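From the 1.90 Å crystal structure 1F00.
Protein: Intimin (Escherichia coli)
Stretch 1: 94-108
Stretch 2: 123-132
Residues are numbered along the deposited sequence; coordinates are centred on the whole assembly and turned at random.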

# COMPACT_ATOMS: atom_id res chain seq x y z
N PHE A 94 -15.20 -6.16 -10.43
CA PHE A 94 -13.79 -6.35 -10.15
C PHE A 94 -13.56 -6.90 -8.75
O PHE A 94 -14.33 -6.62 -7.82
CB PHE A 94 -13.04 -5.01 -10.31
CG PHE A 94 -12.98 -4.52 -11.73
CD1 PHE A 94 -12.11 -5.11 -12.65
CD2 PHE A 94 -13.79 -3.47 -12.16
CE1 PHE A 94 -12.05 -4.66 -13.97
CE2 PHE A 94 -13.74 -3.02 -13.48
CZ PHE A 94 -12.87 -3.62 -14.39
N THR A 95 -12.51 -7.70 -8.61
CA THR A 95 -12.16 -8.28 -7.32
C THR A 95 -11.91 -7.16 -6.32
O THR A 95 -11.59 -6.03 -6.70
CB THR A 95 -10.88 -9.13 -7.45
OG1 THR A 95 -11.18 -10.33 -8.17
CG2 THR A 95 -10.32 -9.47 -6.08
N THR A 96 -12.07 -7.48 -5.04
CA THR A 96 -11.85 -6.52 -3.96
C THR A 96 -10.40 -6.04 -3.96
O THR A 96 -9.47 -6.85 -4.00
CB THR A 96 -12.11 -7.18 -2.59
OG1 THR A 96 -13.44 -7.71 -2.56
CG2 THR A 96 -11.95 -6.16 -1.47
N LEU A 97 -10.20 -4.72 -3.93
CA LEU A 97 -8.86 -4.16 -3.90
C LEU A 97 -8.28 -4.46 -2.52
O LEU A 97 -8.93 -4.23 -1.50
CB LEU A 97 -8.91 -2.64 -4.13
CG LEU A 97 -7.55 -1.95 -4.27
CD1 LEU A 97 -6.75 -2.60 -5.41
CD2 LEU A 97 -7.77 -0.46 -4.55
N THR A 98 -7.06 -4.97 -2.51
CA THR A 98 -6.41 -5.36 -1.27
C THR A 98 -4.91 -5.10 -1.28
O THR A 98 -4.27 -5.14 -2.33
CB THR A 98 -6.62 -6.88 -1.02
OG1 THR A 98 -8.02 -7.16 -0.89
CG2 THR A 98 -5.90 -7.33 0.24
N ILE A 99 -4.36 -4.81 -0.11
CA ILE A 99 -2.92 -4.62 0.01
C ILE A 99 -2.40 -5.86 0.72
O ILE A 99 -2.84 -6.19 1.83
CB ILE A 99 -2.57 -3.35 0.83
CG1 ILE A 99 -2.93 -2.11 0.02
CG2 ILE A 99 -1.07 -3.35 1.16
CD1 ILE A 99 -2.74 -0.79 0.78
N ASP A 100 -1.47 -6.56 0.07
CA ASP A 100 -0.87 -7.78 0.60
C ASP A 100 0.04 -7.38 1.76
O ASP A 100 1.26 -7.54 1.70
CB ASP A 100 -0.07 -8.46 -0.52
CG ASP A 100 0.39 -9.87 -0.16
OD1 ASP A 100 1.13 -10.46 -0.98
OD2 ASP A 100 -0.00 -10.38 0.91
N ASP A 101 -0.58 -6.88 2.83
CA ASP A 101 0.12 -6.39 4.01
C ASP A 101 0.91 -7.40 4.84
O ASP A 101 1.66 -7.01 5.73
CB ASP A 101 -0.88 -5.69 4.93
CG ASP A 101 -1.92 -6.63 5.49
OD1 ASP A 101 -2.71 -7.17 4.69
OD2 ASP A 101 -1.93 -6.83 6.72
N GLY A 102 0.73 -8.69 4.57
CA GLY A 102 1.46 -9.69 5.31
C GLY A 102 2.76 -10.03 4.60
O GLY A 102 3.61 -10.75 5.12
N ASN A 103 2.92 -9.49 3.39
CA ASN A 103 4.11 -9.74 2.60
C ASN A 103 4.77 -8.46 2.11
O ASN A 103 5.04 -8.30 0.92
CB ASN A 103 3.79 -10.65 1.41
CG ASN A 103 3.28 -12.01 1.83
OD1 ASN A 103 2.07 -12.22 1.99
ND2 ASN A 103 4.20 -12.95 2.04
N ILE A 104 5.01 -7.54 3.04
CA ILE A 104 5.67 -6.29 2.70
C ILE A 104 7.12 -6.67 2.41
O ILE A 104 7.77 -7.35 3.21
CB ILE A 104 5.57 -5.29 3.86
CG1 ILE A 104 4.10 -4.89 4.04
CG2 ILE A 104 6.44 -4.08 3.58
CD1 ILE A 104 3.83 -3.98 5.22
N GLU A 105 7.62 -6.23 1.26
CA GLU A 105 8.97 -6.56 0.82
C GLU A 105 10.09 -5.57 1.12
O GLU A 105 10.03 -4.40 0.74
CB GLU A 105 8.93 -6.85 -0.68
CG GLU A 105 10.30 -7.05 -1.32
CD GLU A 105 10.22 -7.21 -2.82
OE1 GLU A 105 9.60 -6.35 -3.48
OE2 GLU A 105 10.78 -8.19 -3.35
N ILE A 106 11.12 -6.05 1.81
CA ILE A 106 12.30 -5.25 2.12
C ILE A 106 13.04 -5.09 0.80
O ILE A 106 13.55 -6.07 0.25
CB ILE A 106 13.22 -5.97 3.12
CG1 ILE A 106 12.43 -6.35 4.38
CG2 ILE A 106 14.42 -5.09 3.45
CD1 ILE A 106 11.88 -5.16 5.12
N VAL A 107 13.11 -3.86 0.30
CA VAL A 107 13.75 -3.59 -0.98
C VAL A 107 15.19 -4.10 -1.13
O VAL A 107 15.56 -4.62 -2.19
CB VAL A 107 13.70 -2.07 -1.31
CG1 VAL A 107 14.57 -1.74 -2.52
CG2 VAL A 107 12.26 -1.66 -1.59
N GLY A 108 15.99 -3.96 -0.09
CA GLY A 108 17.37 -4.40 -0.18
C GLY A 108 17.61 -5.90 -0.21
O GLY A 108 18.54 -6.36 -0.87
N GLY A 123 14.97 3.75 4.71
CA GLY A 123 14.96 2.37 4.26
C GLY A 123 13.73 2.32 3.37
O GLY A 123 12.83 3.16 3.51
N GLN A 124 13.67 1.35 2.46
CA GLN A 124 12.54 1.26 1.55
C GLN A 124 11.90 -0.13 1.47
O GLN A 124 12.58 -1.14 1.51
CB GLN A 124 12.98 1.71 0.15
CG GLN A 124 13.46 3.15 0.11
CD GLN A 124 14.14 3.50 -1.19
OE1 GLN A 124 15.15 2.90 -1.55
NE2 GLN A 124 13.59 4.48 -1.89
N VAL A 125 10.57 -0.15 1.37
CA VAL A 125 9.83 -1.40 1.26
C VAL A 125 8.83 -1.30 0.11
O VAL A 125 8.39 -0.21 -0.25
CB VAL A 125 9.07 -1.74 2.56
CG1 VAL A 125 10.04 -1.80 3.73
CG2 VAL A 125 7.97 -0.70 2.83
N ASN A 126 8.49 -2.45 -0.48
CA ASN A 126 7.52 -2.46 -1.57
C ASN A 126 6.18 -3.02 -1.09
O ASN A 126 6.12 -4.11 -0.52
CB ASN A 126 8.01 -3.33 -2.74
CG ASN A 126 9.22 -2.73 -3.45
OD1 ASN A 126 9.31 -1.52 -3.65
ND2 ASN A 126 10.15 -3.59 -3.86
N LEU A 127 5.12 -2.26 -1.31
CA LEU A 127 3.78 -2.70 -0.94
C LEU A 127 3.11 -3.22 -2.20
O LEU A 127 3.21 -2.59 -3.26
CB LEU A 127 2.94 -1.55 -0.38
CG LEU A 127 3.42 -0.81 0.87
CD1 LEU A 127 2.28 0.04 1.41
CD2 LEU A 127 3.88 -1.80 1.93
N LYS A 128 2.44 -4.36 -2.11
CA LYS A 128 1.77 -4.92 -3.27
C LYS A 128 0.26 -4.93 -3.10
O LYS A 128 -0.26 -5.36 -2.07
CB LYS A 128 2.25 -6.34 -3.56
CG LYS A 128 3.55 -6.42 -4.35
CD LYS A 128 3.39 -5.81 -5.75
CE LYS A 128 4.70 -5.84 -6.52
NZ LYS A 128 5.79 -5.08 -5.82
N ALA A 129 -0.43 -4.44 -4.11
CA ALA A 129 -1.89 -4.40 -4.10
C ALA A 129 -2.37 -5.43 -5.10
O ALA A 129 -1.63 -5.83 -6.00
CB ALA A 129 -2.38 -3.01 -4.51
N SER A 130 -3.61 -5.88 -4.93
CA SER A 130 -4.20 -6.85 -5.84
C SER A 130 -5.69 -6.57 -5.88
O SER A 130 -6.26 -6.03 -4.93
CB SER A 130 -3.95 -8.28 -5.34
OG SER A 130 -4.47 -8.46 -4.04
N GLY A 131 -6.32 -6.93 -7.00
CA GLY A 131 -7.75 -6.70 -7.13
C GLY A 131 -8.03 -5.43 -7.91
O GLY A 131 -7.11 -4.82 -8.45
N GLY A 132 -9.29 -5.04 -7.96
CA GLY A 132 -9.65 -3.85 -8.71
C GLY A 132 -9.36 -4.14 -10.17
O GLY A 132 -9.27 -5.30 -10.56
O HOH W 1 2.68 -5.64 0.10
O HOH W 2 6.68 -6.72 -3.73

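The two stretches run antiparallel and pair in two short ladders, separated by a type I turn from Asp-100 to Asn-103 in the first stretch. Together they bury 911 Å², and backbone amides and carbonyls do most of the bonding.

In the first ladder, Thr-98 and Ser-130 form a hydrogen-bonded pair that closes a two-way ring: Thr-98 N gives to Ser-130 O at 2.8 Å, and Ser-130 N gives to Thr-98 O at 2.8 Å. Two more backbone bonds flank it: Asp-100 N donates to Lys-128 O (2.7 Å) and, out of register, Gly-132 N to Thr-95 O (2.8 Å). Ile-99 faces Ala-129 as a non-hydrogen-bonded pair, their CA atoms 4.2 Å apart, the small alanine on the isoleucine's face.

The turn then breaks the register. Asn-103 N closes on Asp-100 O at 3.1 Å, and Lys-128 N, left without a carbonyl across the gap, gives its proton to water 1 at 2.6 Å; that water donates to Asp-100 O at 2.9 Å. The water thus completes the Asp-100 and Lys-128 pair, whose other backbone bond is direct.

Beyond the turn the pattern resumes. Glu-105 N reaches Asn-126 O at 3.1 Å and Asn-126 N reaches Glu-105 O at 2.8 Å, while Val-107 N donates to Gln-124 O at 3.0 Å. The Glu-105 and Asn-126 side chains, on the same face, repeat the pairing: Asn-126 ND2 donates to Glu-105 OE1 at 2.8 Å, nearly straight at 171°. Glu-105 OE1 also accepts from water 2 (3.0 Å), which in turn accepts from Lys-128 NZ at 2.8 Å, so the lysine meets the carboxylate through solvent. Glu-105 OE2 is satisfied elsewhere in the structure.

Ile-106 and Val-125 share the other face, Ile-106 CD1 lying 4.1 Å from Val-125 CG1. Beside them, buried Ile-104 packs on Val-125 and buried Leu-127: its CG2 lies 3.7 Å from Val-125 CB and 3.8 Å from Leu-127 CD2, its CG1 3.7 Å from Leu-127 CD2. Such side chains ask for no polar partner, which suits their burial.

At the far end, backbone shape sets the rule. Gly-131 has phi 98° and psi -173°, where a CB would jam against the preceding carbonyl and come 2.1 Å from Thr-96 O. Without one, the chains draw close enough for Gly-131 CA to make a CA-H...O contact with Thr-96 O at 3.6 Å. Gly-132 also has positive phi, and its carbonyl O lies 3.5 Å from Phe-94 CD1.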